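Side-chain contacts in probable sugar kinase (PDB 3KZH), which probably phosphorylates a sugar or sugar-like substrate as a kinase of the PfkB carbohydrate kinase family, and was crystallised with beta-D-glucopyranose bound: residues Ser129-Glu132 with Ile133-Ala137; Ser73-Glu76 with His77-Lys80. All coordinates share one frame; numbering follows the deposited sequence.

Interaction 1 of 2, residues Ser129-Glu132 with Ile133-Ala137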
ATOM      1  N   SER A 129      23.614  18.845   3.329  1.00 32.51           N
ATOM      2  CA  SER A 129      22.483  19.679   3.743  1.00 33.56           C
ATOM      3  C   SER A 129      21.959  19.282   5.111  1.00 33.27           C
ATOM      4  O   SER A 129      21.430  20.112   5.850  1.00 33.09           O
ATOM      5  CB  SER A 129      21.349  19.652   2.691  1.00 34.45           C
ATOM      6  OG  SER A 129      20.605  18.437   2.681  1.00 34.89           O
ATOM      7  N   LYS A 130      22.164  18.011   5.451  1.00 34.51           N
ATOM      8  CA  LYS A 130      21.717  17.444   6.723  1.00 35.15           C
ATOM      9  C   LYS A 130      22.876  17.116   7.664  1.00 35.72           C
ATOM     10  O   LYS A 130      22.699  16.346   8.607  1.00 36.10           O
ATOM     11  CB  LYS A 130      20.891  16.170   6.473  1.00 34.59           C
ATOM     12  CG  LYS A 130      19.642  16.330   5.610  1.00 34.89           C
ATOM     13  CD  LYS A 130      18.620  17.261   6.234  1.00 35.40           C
ATOM     14  CE  LYS A 130      17.293  17.187   5.518  1.00 34.35           C
ATOM     15  NZ  LYS A 130      17.410  17.392   4.055  1.00 38.85           N
ATOM     16  N   ARG A 131      24.038  17.738   7.441  1.00 36.41           N
ATOM     17  CA  ARG A 131      25.246  17.508   8.259  1.00 37.83           C
ATOM     18  C   ARG A 131      25.054  17.701   9.769  1.00 35.89           C
ATOM     19  O   ARG A 131      25.636  16.984  10.574  1.00 32.40           O
ATOM     20  CB  ARG A 131      26.402  18.391   7.766  1.00 41.74           C
ATOM     21  CG  ARG A 131      26.119  19.893   7.800  1.00 47.77           C
ATOM     22  CD  ARG A 131      27.354  20.706   7.527  1.00 51.99           C
ATOM     23  NE  ARG A 131      28.300  20.624   8.634  1.00 58.26           N
ATOM     24  CZ  ARG A 131      29.250  21.521   8.883  1.00 61.23           C
ATOM     25  NH1 ARG A 131      29.398  22.591   8.103  1.00 62.81           N
ATOM     26  NH2 ARG A 131      30.052  21.352   9.926  1.00 61.71           N
ATOM     27  N   GLU A 132      24.166  18.623  10.123  1.00 36.89           N
ATOM     28  CA  GLU A 132      23.854  18.951  11.511  1.00 38.99           C
ATOM     29  C   GLU A 132      23.097  17.821  12.221  1.00 37.11           C
ATOM     30  O   GLU A 132      23.171  17.692  13.444  1.00 36.29           O
ATOM     31  CB  GLU A 132      23.044  20.239  11.542  1.00 41.76           C
ATOM     32  CG  GLU A 132      23.227  21.070  12.776  1.00 46.41           C
ATOM     33  CD  GLU A 132      22.468  22.369  12.684  1.00 48.14           C
ATOM     34  OE1 GLU A 132      23.001  23.325  12.079  1.00 45.90           O
ATOM     35  OE2 GLU A 132      21.331  22.418  13.203  1.00 50.04           O
ATOM     36  N   ILE A 133      22.386  16.998  11.447  1.00 34.29           N
ATOM     37  CA  ILE A 133      21.652  15.867  12.011  1.00 32.39           C
ATOM     38  C   ILE A 133      22.655  14.777  12.409  1.00 30.57           C
ATOM     39  O   ILE A 133      22.530  14.181  13.478  1.00 25.62           O
ATOM     40  CB  ILE A 133      20.573  15.312  11.031  1.00 31.82           C
ATOM     41  CG1 ILE A 133      19.645  16.435  10.533  1.00 31.94           C
ATOM     42  CG2 ILE A 133      19.759  14.176  11.698  1.00 32.63           C
ATOM     43  CD1 ILE A 133      18.836  17.178  11.628  1.00 28.68           C
ATOM     44  N   PHE A 134      23.679  14.593  11.571  1.00 29.56           N
ATOM     45  CA  PHE A 134      24.751  13.623  11.806  1.00 31.62           C
ATOM     46  C   PHE A 134      25.649  14.055  12.961  1.00 33.19           C
ATOM     47  O   PHE A 134      25.839  13.297  13.910  1.00 33.30           O
ATOM     48  CB  PHE A 134      25.615  13.446  10.561  1.00 29.27           C
ATOM     49  CG  PHE A 134      24.929  12.753   9.427  1.00 29.22           C
ATOM     50  CD1 PHE A 134      24.887  11.349   9.370  1.00 30.69           C
ATOM     51  CD2 PHE A 134      24.377  13.493   8.370  1.00 28.17           C
ATOM     52  CE1 PHE A 134      24.299  10.679   8.260  1.00 30.37           C
ATOM     53  CE2 PHE A 134      23.788  12.844   7.255  1.00 28.93           C
ATOM     54  CZ  PHE A 134      23.750  11.435   7.199  1.00 26.87           C
ATOM     55  N   GLU A 135      26.119  15.303  12.907  1.00 34.16           N
ATOM     56  CA  GLU A 135      27.005  15.883  13.925  1.00 35.73           C
ATOM     57  C   GLU A 135      26.460  15.935  15.358  1.00 35.00           C
ATOM     58  O   GLU A 135      27.222  15.751  16.318  1.00 36.02           O
ATOM     59  CB  GLU A 135      27.484  17.276  13.490  1.00 36.36           C
ATOM     60  CG  GLU A 135      28.330  17.263  12.228  1.00 37.84           C
ATOM     61  CD  GLU A 135      28.719  18.640  11.717  1.00 39.23           C
ATOM     62  OE1 GLU A 135      27.913  19.586  11.846  1.00 38.63           O
ATOM     63  OE2 GLU A 135      29.837  18.769  11.170  1.00 40.68           O
ATOM     64  N   ASN A 136      25.153  16.157  15.497  1.00 32.39           N
ATOM     65  CA  ASN A 136      24.521  16.222  16.817  1.00 33.40           C
ATOM     66  C   ASN A 136      23.886  14.902  17.273  1.00 31.70           C
ATOM     67  O   ASN A 136      23.245  14.850  18.326  1.00 32.82           O
ATOM     68  CB  ASN A 136      23.503  17.368  16.884  1.00 35.79           C
ATOM     69  CG  ASN A 136      24.143  18.730  16.674  1.00 38.40           C
ATOM     70  OD1 ASN A 136      23.973  19.346  15.622  1.00 38.67           O
ATOM     71  ND2 ASN A 136      24.899  19.195  17.663  1.00 39.81           N
ATOM     72  N   ALA A 137      24.062  13.846  16.475  1.00 27.67           N
ATOM     73  CA  ALA A 137      23.549  12.519  16.803  1.00 26.87           C
ATOM     74  C   ALA A 137      24.523  11.856  17.759  1.00 25.67           C
ATOM     75  O   ALA A 137      25.733  11.896  17.526  1.00 25.00           O
ATOM     76  CB  ALA A 137      23.400  11.684  15.549  1.00 26.55           C
TER
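The guanidinium of R131 meets the carboxylate of E135 at its edge, with E135 CD in the guanidinium plane and the two planar groups turned 69° against each other. One strong bond carries this salt bridge: R131 NH2 makes a nearly straight bond of 2.9 Å (N-H...O 163°) to E135 OE2, which accepts on its syn lone pair. The second arm, R131 NE to E135 OE1 at 3.4 Å, is weak and bent, as expected when the planes are far from coplanar. R131 reaches its partner because CG sits between the backbone N and the carbonyl carbon (chi1 59°) and the chain bends again at chi3. The ring of F134 has R131 CA at its edge, while K130 O approaches CD2 obliquely at 3.3 Å; beyond this turn the ring stacks with F157 of helix 147-157. K130 O also accepts I133 N at 2.9 Å. The i to i+4 bond from E135 N to R131 O, 2.9 Å, joins the ion-paired residues through the backbone as well. I133 and F134 extend the other way, onto M62 and L10 of the central sheet. K130 is the N-cap residue, and the whole is a short amphipathic helix, its i to i+4 ion pair on the side away from the sheet, where both residues also touch F157, leading into strand 139-143 of the ribokinase-like alpha/beta fold.

Interaction 2 of 2, residues Ser73-Glu76 with His77-Lys80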
ATOM      1  N   SER A  73       2.660   5.502   3.131  1.00 29.79           N
ATOM      2  CA  SER A  73       2.425   4.344   4.002  1.00 31.16           C
ATOM      3  C   SER A  73       3.501   4.251   5.089  1.00 30.33           C
ATOM      4  O   SER A  73       3.187   4.078   6.271  1.00 28.14           O
ATOM      5  CB  SER A  73       2.418   3.050   3.185  1.00 30.96           C
ATOM      6  OG  SER A  73       1.380   3.034   2.235  1.00 32.63           O
ATOM      7  N   ILE A  74       4.761   4.401   4.669  1.00 30.15           N
ATOM      8  CA  ILE A  74       5.933   4.375   5.557  1.00 29.84           C
ATOM      9  C   ILE A  74       5.836   5.550   6.540  1.00 28.34           C
ATOM     10  O   ILE A  74       5.893   5.333   7.751  1.00 29.93           O
ATOM     11  CB  ILE A  74       7.276   4.486   4.754  1.00 29.59           C
ATOM     12  CG1 ILE A  74       7.439   3.319   3.777  1.00 29.00           C
ATOM     13  CG2 ILE A  74       8.488   4.553   5.699  1.00 25.87           C
ATOM     14  CD1 ILE A  74       8.003   2.023   4.368  1.00 30.62           C
ATOM     15  N   VAL A  75       5.603   6.760   6.018  1.00 25.41           N
ATOM     16  CA  VAL A  75       5.497   7.972   6.830  1.00 23.15           C
ATOM     17  C   VAL A  75       4.413   7.864   7.889  1.00 22.90           C
ATOM     18  O   VAL A  75       4.665   8.171   9.055  1.00 18.37           O
ATOM     19  CB  VAL A  75       5.302   9.258   5.968  1.00 23.21           C
ATOM     20  CG1 VAL A  75       5.284  10.507   6.855  1.00 24.58           C
ATOM     21  CG2 VAL A  75       6.418   9.413   5.008  1.00 21.43           C
ATOM     22  N   GLU A  76       3.242   7.356   7.498  1.00 24.27           N
ATOM     23  CA  GLU A  76       2.134   7.175   8.439  1.00 24.31           C
ATOM     24  C   GLU A  76       2.453   6.165   9.536  1.00 21.46           C
ATOM     25  O   GLU A  76       2.118   6.390  10.698  1.00 18.54           O
ATOM     26  CB  GLU A  76       0.830   6.785   7.720  1.00 26.79           C
ATOM     27  CG  GLU A  76       0.046   7.970   7.131  1.00 32.12           C
ATOM     28  CD  GLU A  76      -0.256   9.074   8.156  1.00 35.24           C
ATOM     29  OE1 GLU A  76      -0.878   8.781   9.207  1.00 37.88           O
ATOM     30  OE2 GLU A  76       0.151  10.230   7.913  1.00 34.82           O
ATOM     31  N   HIS A  77       3.175   5.098   9.177  1.00 21.14           N
ATOM     32  CA  HIS A  77       3.571   4.074  10.147  1.00 21.86           C
ATOM     33  C   HIS A  77       4.615   4.644  11.118  1.00 21.53           C
ATOM     34  O   HIS A  77       4.581   4.343  12.304  1.00 18.92           O
ATOM     35  CB  HIS A  77       4.110   2.834   9.431  1.00 20.14           C
ATOM     36  CG  HIS A  77       4.428   1.690  10.345  1.00 17.86           C
ATOM     37  ND1 HIS A  77       3.452   0.939  10.965  1.00 15.76           N
ATOM     38  CD2 HIS A  77       5.610   1.157  10.729  1.00 15.95           C
ATOM     39  CE1 HIS A  77       4.023  -0.008  11.690  1.00 16.38           C
ATOM     40  NE2 HIS A  77       5.331   0.104  11.562  1.00 18.50           N
ATOM     41  N   SER A  78       5.469   5.533  10.603  1.00 22.86           N
ATOM     42  CA  SER A  78       6.501   6.191  11.398  1.00 25.33           C
ATOM     43  C   SER A  78       5.940   7.157  12.432  1.00 25.54           C
ATOM     44  O   SER A  78       6.496   7.285  13.520  1.00 23.35           O
ATOM     45  CB  SER A  78       7.539   6.872  10.494  1.00 27.10           C
ATOM     46  OG  SER A  78       7.057   8.022   9.829  1.00 29.53           O
ATOM     47  N   LYS A  79       4.822   7.803  12.094  1.00 26.32           N
ATOM     48  CA  LYS A  79       4.142   8.738  13.000  1.00 28.81           C
ATOM     49  C   LYS A  79       3.356   7.967  14.061  1.00 26.35           C
ATOM     50  O   LYS A  79       3.198   8.444  15.183  1.00 26.25           O
ATOM     51  CB  LYS A  79       3.204   9.677  12.234  1.00 31.03           C
ATOM     52  CG  LYS A  79       3.902  10.688  11.329  1.00 35.12           C
ATOM     53  CD  LYS A  79       2.876  11.398  10.472  1.00 37.50           C
ATOM     54  CE  LYS A  79       3.493  12.468   9.610  1.00 41.26           C
ATOM     55  NZ  LYS A  79       2.500  13.014   8.630  1.00 44.91           N
ATOM     56  N   LYS A  80       2.899   6.766  13.705  1.00 25.07           N
ATOM     57  CA  LYS A  80       2.152   5.899  14.616  1.00 26.01           C
ATOM     58  C   LYS A  80       3.090   5.289  15.671  1.00 24.55           C
ATOM     59  O   LYS A  80       2.777   5.315  16.866  1.00 22.12           O
ATOM     60  CB  LYS A  80       1.440   4.794  13.826  1.00 28.81           C
ATOM     61  CG  LYS A  80       0.633   3.804  14.663  1.00 31.94           C
ATOM     62  CD  LYS A  80       0.256   2.574  13.852  1.00 35.82           C
ATOM     63  CE  LYS A  80      -0.291   1.489  14.763  1.00 38.90           C
ATOM     64  NZ  LYS A  80      -0.579   0.212  14.057  1.00 41.80           N
TER
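V75 O is gripped by two donors, the hydroxyl of S78 and the backbone N of K79. The modelled distance from S78 OG to V75 O is 2.5 Å, and K79 N follows at 3.1 Å from the same V75 O. S78 OG can turn back to this carbonyl because its first torsion (chi1 71°) sets it between its own N and carbonyl carbon; it arrives at a C=O...O angle of 118°, well off the direction used by K79 N. The serine hydroxyl is thus satisfied by the preceding turn on a buried side of the helix, where S78 also packs on Y83 and M85.

Next to it, the extended K79 chain runs alongside V75, both pointing the same way, with K79 CE 3.8 Å from V75 CG1. Its ammonium continues towards E76, whose chain bends at chi2 and crosses the lysine at a slant. E76 OE2 and K79 NZ are 3.7 Å apart, a long salt bridge of i to i+3 spacing, so the attraction is probably loose.

All of this sits on helix 69-81, which leads into strand 83-84 at the edge of the main sheet of the ribokinase-like fold. Regular i to i+4 bonds carry its backbone: S78 N reaches I74 O at 2.9 Å, and H77 N reaches S73 O at 3.1 Å.

H77 and S73 find polar partners for their side chains beyond the two segments. The H77 ring meets F41 of strand 32-42 with planes about 50° apart, and its NE2 makes a weak hydrogen bond to E50. S73 OG bonds to E69 O one turn earlier, while S73 also packs on S73 of the second subunit.

How the interactions relate
Interactions 1 and 2 are separate local contacts, each within one helix: 131-135 for the first, 69-81 for the second. Their centres lie 22 Å apart and their nearest atoms about 13 Å, so they do not touch. Both helices nevertheless border the main sheet: side chains of 131-135 pack on strands 59-62 and 9-12, those of 69-81 on strand 83-84 and also on strands 64-65 and 32-42. Interaction 1 is a surface contact, with F134 as its buried residue; interaction 2 is partly buried, with S73, I74 and S78 enclosed. The ion pairs differ in geometry, close in 129-137 and long in 73-80, though not through burial, since E76 and K79 are themselves exposed. Contact with the second subunit is found at interaction 2 alone.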